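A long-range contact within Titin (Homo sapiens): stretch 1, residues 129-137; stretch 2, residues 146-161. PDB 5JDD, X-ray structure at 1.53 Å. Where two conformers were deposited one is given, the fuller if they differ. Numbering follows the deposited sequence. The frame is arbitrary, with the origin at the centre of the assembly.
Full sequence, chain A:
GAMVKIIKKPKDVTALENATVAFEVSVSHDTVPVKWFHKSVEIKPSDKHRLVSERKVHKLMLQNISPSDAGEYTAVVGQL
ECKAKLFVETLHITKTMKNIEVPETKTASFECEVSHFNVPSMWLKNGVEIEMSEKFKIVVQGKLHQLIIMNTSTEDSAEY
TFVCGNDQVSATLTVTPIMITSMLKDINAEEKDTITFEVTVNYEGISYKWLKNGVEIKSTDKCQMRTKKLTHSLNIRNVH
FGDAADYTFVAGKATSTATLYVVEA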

# COMPACT_ATOMS: atom_id res chain seq x y z
N GLU A 129 -0.24 7.17 -10.53
CA GLU A 129 0.79 6.48 -9.74
C GLU A 129 1.40 7.39 -8.67
O GLU A 129 1.75 8.55 -8.96
N ILE A 130 1.54 6.83 -7.47
CA ILE A 130 2.17 7.50 -6.32
C ILE A 130 3.66 7.14 -6.25
O ILE A 130 4.04 5.98 -6.44
N GLU A 131 4.50 8.14 -5.97
CA GLU A 131 5.94 7.92 -5.75
C GLU A 131 6.25 7.91 -4.25
O GLU A 131 5.69 8.71 -3.51
N MET A 132 7.14 7.01 -3.82
CA MET A 132 7.68 7.04 -2.46
C MET A 132 8.25 8.41 -2.14
O MET A 132 8.98 8.99 -2.95
N SER A 133 7.90 8.94 -0.97
CA SER A 133 8.45 10.21 -0.49
C SER A 133 8.34 10.21 1.02
O SER A 133 8.01 9.18 1.63
N GLU A 134 8.61 11.34 1.65
CA GLU A 134 8.42 11.42 3.09
C GLU A 134 6.93 11.40 3.42
O GLU A 134 6.54 10.98 4.51
N LYS A 135 6.12 11.83 2.46
CA LYS A 135 4.67 11.81 2.57
C LYS A 135 4.09 10.39 2.43
O LYS A 135 3.20 10.00 3.19
N PHE A 136 4.60 9.65 1.46
CA PHE A 136 4.10 8.31 1.16
C PHE A 136 5.17 7.26 1.44
O PHE A 136 6.20 7.24 0.77
N LYS A 137 4.92 6.40 2.41
CA LYS A 137 5.81 5.28 2.71
C LYS A 137 5.21 4.03 2.07
O LYS A 137 4.07 3.68 2.34
N GLN A 146 1.83 -2.45 1.90
CA GLN A 146 1.31 -1.36 2.71
C GLN A 146 1.64 0.01 2.13
O GLN A 146 2.73 0.23 1.59
N LEU A 147 0.69 0.93 2.26
CA LEU A 147 0.87 2.34 1.93
C LEU A 147 0.60 3.14 3.19
O LEU A 147 -0.49 3.05 3.77
N ILE A 148 1.60 3.89 3.64
CA ILE A 148 1.45 4.74 4.81
C ILE A 148 1.47 6.20 4.37
O ILE A 148 2.39 6.63 3.66
N ILE A 149 0.43 6.94 4.75
CA ILE A 149 0.29 8.34 4.36
C ILE A 149 0.47 9.21 5.59
O ILE A 149 -0.35 9.20 6.50
N MET A 150 1.55 9.99 5.59
CA MET A 150 1.89 10.82 6.75
C MET A 150 1.20 12.17 6.72
O MET A 150 0.89 12.69 5.65
N ASN A 151 0.97 12.72 7.90
CA ASN A 151 0.51 14.10 8.05
C ASN A 151 -0.67 14.42 7.14
O ASN A 151 -0.60 15.33 6.30
N THR A 152 -1.76 13.67 7.30
CA THR A 152 -2.88 13.79 6.38
C THR A 152 -3.52 15.17 6.38
O THR A 152 -3.56 15.88 7.40
N SER A 153 -4.02 15.55 5.21
CA SER A 153 -4.81 16.77 5.07
C SER A 153 -5.98 16.46 4.15
O SER A 153 -6.06 15.36 3.58
N THR A 154 -6.89 17.43 4.00
CA THR A 154 -8.06 17.28 3.13
C THR A 154 -7.70 16.76 1.74
O THR A 154 -8.40 15.91 1.18
N GLU A 155 -6.58 17.24 1.21
CA GLU A 155 -6.14 16.86 -0.13
C GLU A 155 -5.84 15.38 -0.26
O GLU A 155 -5.81 14.86 -1.37
N ASP A 156 -5.60 14.69 0.85
CA ASP A 156 -5.29 13.26 0.80
C ASP A 156 -6.54 12.40 0.70
O ASP A 156 -6.45 11.21 0.41
N SER A 157 -7.71 12.98 0.94
CA SER A 157 -8.95 12.23 0.77
C SER A 157 -9.10 11.86 -0.70
O SER A 157 -9.13 12.74 -1.57
N ALA A 158 -9.18 10.56 -0.97
CA ALA A 158 -9.12 10.04 -2.33
C ALA A 158 -9.35 8.55 -2.33
O ALA A 158 -9.48 7.93 -1.27
N GLU A 159 -9.38 7.98 -3.53
CA GLU A 159 -9.44 6.54 -3.68
C GLU A 159 -8.04 6.03 -3.97
O GLU A 159 -7.39 6.51 -4.90
N TYR A 160 -7.59 5.07 -3.17
CA TYR A 160 -6.26 4.50 -3.33
C TYR A 160 -6.37 3.07 -3.83
O TYR A 160 -7.24 2.32 -3.41
N THR A 161 -5.48 2.71 -4.75
CA THR A 161 -5.56 1.42 -5.42
C THR A 161 -4.22 0.72 -5.37
O THR A 161 -3.19 1.36 -5.57

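The apolar centre of the contact is built from F136, I149, L147, I130 and Y160. F136 and I149 form a non-hydrogen-bonded antiparallel pair, and their side chains leave the same face of the sheet. F136 takes chi1 m, with chi2 at -72°. Its ring meets I149 at the edge, CD1 of F136 lying 3.9 Å from CG1 of I149. I149 is m, t and buried. CD1 of F136 also lies 4.1 Å from CD1 of L147, a buried t, p leucine. Farther along the ring, CE1 of F136 comes 4.3 Å from CE1 of Y160.

I130 adds to this cluster from earlier in stretch 1. Its CB points toward stretch 2, and its m, t rotamer carries CD1 inward. That one methyl touches two residues: CD1 of I130 is 3.9 Å from CD2 of L147 and 3.7 Å from CD1 of Y160, at the edge of the tyrosine ring. Y160 is chi1 m. Its hydroxyl lies beyond the apolar contacts and donates a hydrogen bond within stretch 2, from OH of Y160 to O of D156 at 2.7 Å.

The other face of the sheet carries K137 and I148. They form the hydrogen-bonded pair: N of K137 donates to O of I148 and N of I148 donates to O of K137, both at 2.8 Å. Their side chains start close together, CB of K137 to CB of I148 at 3.8 Å. I148 is m, t. K137 is t, p, t, m, and its end leads away from stretch 2.

Beyond the paired strands, N of M150 donates to O of K135 at 2.9 Å. M150 is m, m, m, and its CG packs 3.4 Å from O of E134.

K135 forms the polar edge. Its CB points sideways, but the t, p, t, t chain brings the amine back to stretch 2. NZ of K135 makes a salt bridge to OD2 of D156 at 2.7 Å and donates to O of M150 at 2.9 Å. NZ of K135 is also 2.9 Å from O of N151. D156, chi1 m, is buried, and its CB points toward stretch 1. Its OD2 has a second donor, N of S153, at 2.8 Å. The lysine charge is thus met by a carboxylate that also holds its own turn.

In stretch 1, S133, chi1 p, makes no contact with stretch 2. Its OG accepts a hydrogen bond from N of F136 at 3.3 Å and a weak one from N of K135 at 3.1 Å.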

# COMPACT_ATOMS: atom_id res chain seq x y z
CB GLU A 129 1.90 5.90 -10.63
CG GLU A 129 1.45 4.72 -11.48
CD GLU A 129 2.52 4.22 -12.43
OE1 GLU A 129 3.66 3.95 -12.00
OE2 GLU A 129 2.21 4.09 -13.64
CB ILE A 130 1.51 7.00 -5.00
CG1 ILE A 130 -0.00 7.20 -5.03
CG2 ILE A 130 2.12 7.71 -3.80
CD1 ILE A 130 -0.72 6.62 -3.81
CB GLU A 131 6.75 9.06 -6.38
CG GLU A 131 6.68 9.17 -7.89
CD GLU A 131 7.25 10.48 -8.42
OE1 GLU A 131 8.17 11.04 -7.80
OE2 GLU A 131 6.75 10.96 -9.46
CB MET A 132 8.81 6.02 -2.31
CG MET A 132 8.37 4.61 -2.00
SD MET A 132 9.57 3.78 -0.93
CE MET A 132 9.00 4.35 0.67
CB SER A 133 7.69 11.40 -1.07
OG SER A 133 6.34 11.42 -0.64
CB GLU A 134 9.10 12.66 3.67
CG GLU A 134 10.62 12.64 3.57
CD GLU A 134 11.29 11.78 4.63
OE1 GLU A 134 12.49 12.00 4.90
OE2 GLU A 134 10.63 10.88 5.20
CB LYS A 135 4.08 12.70 1.48
CG LYS A 135 2.57 12.73 1.41
CD LYS A 135 2.00 13.57 2.54
CE LYS A 135 0.53 13.85 2.31
NZ LYS A 135 -0.08 14.46 3.53
CB PHE A 136 3.68 8.20 -0.30
CG PHE A 136 2.52 9.07 -0.67
CD1 PHE A 136 1.24 8.77 -0.22
CD2 PHE A 136 2.70 10.17 -1.50
CE1 PHE A 136 0.16 9.56 -0.58
CE2 PHE A 136 1.63 10.96 -1.86
CZ PHE A 136 0.36 10.66 -1.39
CB LYS A 137 5.96 5.11 4.22
CG LYS A 137 6.74 3.88 4.66
CD LYS A 137 8.23 4.06 4.52
CE LYS A 137 8.96 2.92 5.23
NZ LYS A 137 8.40 2.69 6.59
CB GLN A 146 1.85 -1.48 4.14
CG GLN A 146 1.31 -0.44 5.11
CD GLN A 146 1.90 -0.59 6.50
OE1 GLN A 146 3.04 -1.04 6.66
NE2 GLN A 146 1.14 -0.20 7.51
CB LEU A 147 -0.10 2.78 0.83
CG LEU A 147 -0.09 4.28 0.49
CD1 LEU A 147 1.24 4.67 -0.14
CD2 LEU A 147 -1.22 4.64 -0.46
CB ILE A 148 2.55 4.46 5.83
CG1 ILE A 148 2.45 3.00 6.29
CG2 ILE A 148 2.43 5.40 7.02
CD1 ILE A 148 3.75 2.45 6.80
CB ILE A 149 -1.08 8.61 3.71
CG1 ILE A 149 -1.31 7.65 2.55
CG2 ILE A 149 -1.16 10.04 3.21
CD1 ILE A 149 -2.70 7.76 1.95
CB MET A 150 3.40 11.06 6.80
CG MET A 150 4.27 9.82 6.72
SD MET A 150 3.97 8.69 8.08
CE MET A 150 4.34 9.74 9.48
CB ASN A 151 1.66 15.08 7.80
CG ASN A 151 1.30 16.51 8.16
OD1 ASN A 151 0.41 16.76 8.98
ND2 ASN A 151 1.98 17.47 7.54
CB THR A 152 -3.98 12.75 6.63
OG1 THR A 152 -4.43 12.85 7.99
CG2 THR A 152 -3.45 11.34 6.34
CB SER A 153 -3.95 17.89 4.49
OG SER A 153 -3.58 17.59 3.15
CB THR A 154 -8.80 18.63 2.96
OG1 THR A 154 -9.36 19.02 4.22
CG2 THR A 154 -9.92 18.51 1.95
CB GLU A 155 -4.89 17.66 -0.51
CG GLU A 155 -5.12 19.15 -0.77
CD GLU A 155 -5.14 20.00 0.49
OE1 GLU A 155 -4.90 19.47 1.60
OE2 GLU A 155 -5.39 21.22 0.37
CB ASP A 156 -4.45 12.84 2.01
CG ASP A 156 -3.12 13.55 2.08
OD1 ASP A 156 -2.45 13.68 1.03
OD2 ASP A 156 -2.74 14.00 3.19
CB SER A 157 -10.17 13.05 1.22
OG SER A 157 -10.05 13.44 2.59
CB ALA A 158 -7.74 10.34 -2.94
CB GLU A 159 -10.38 6.14 -4.81
CG GLU A 159 -10.42 4.63 -5.02
CD GLU A 159 -11.52 4.21 -5.96
OE1 GLU A 159 -11.49 4.66 -7.13
OE2 GLU A 159 -12.40 3.44 -5.54
CB TYR A 160 -5.50 4.57 -1.99
CG TYR A 160 -5.18 5.99 -1.61
CD1 TYR A 160 -3.98 6.57 -1.98
CD2 TYR A 160 -6.08 6.75 -0.88
CE1 TYR A 160 -3.68 7.89 -1.65
CE2 TYR A 160 -5.80 8.07 -0.53
CZ TYR A 160 -4.60 8.62 -0.93
OH TYR A 160 -4.30 9.91 -0.60
CB THR A 161 -5.94 1.63 -6.90
OG1 THR A 161 -7.21 2.29 -7.00
CG2 THR A 161 -5.99 0.31 -7.65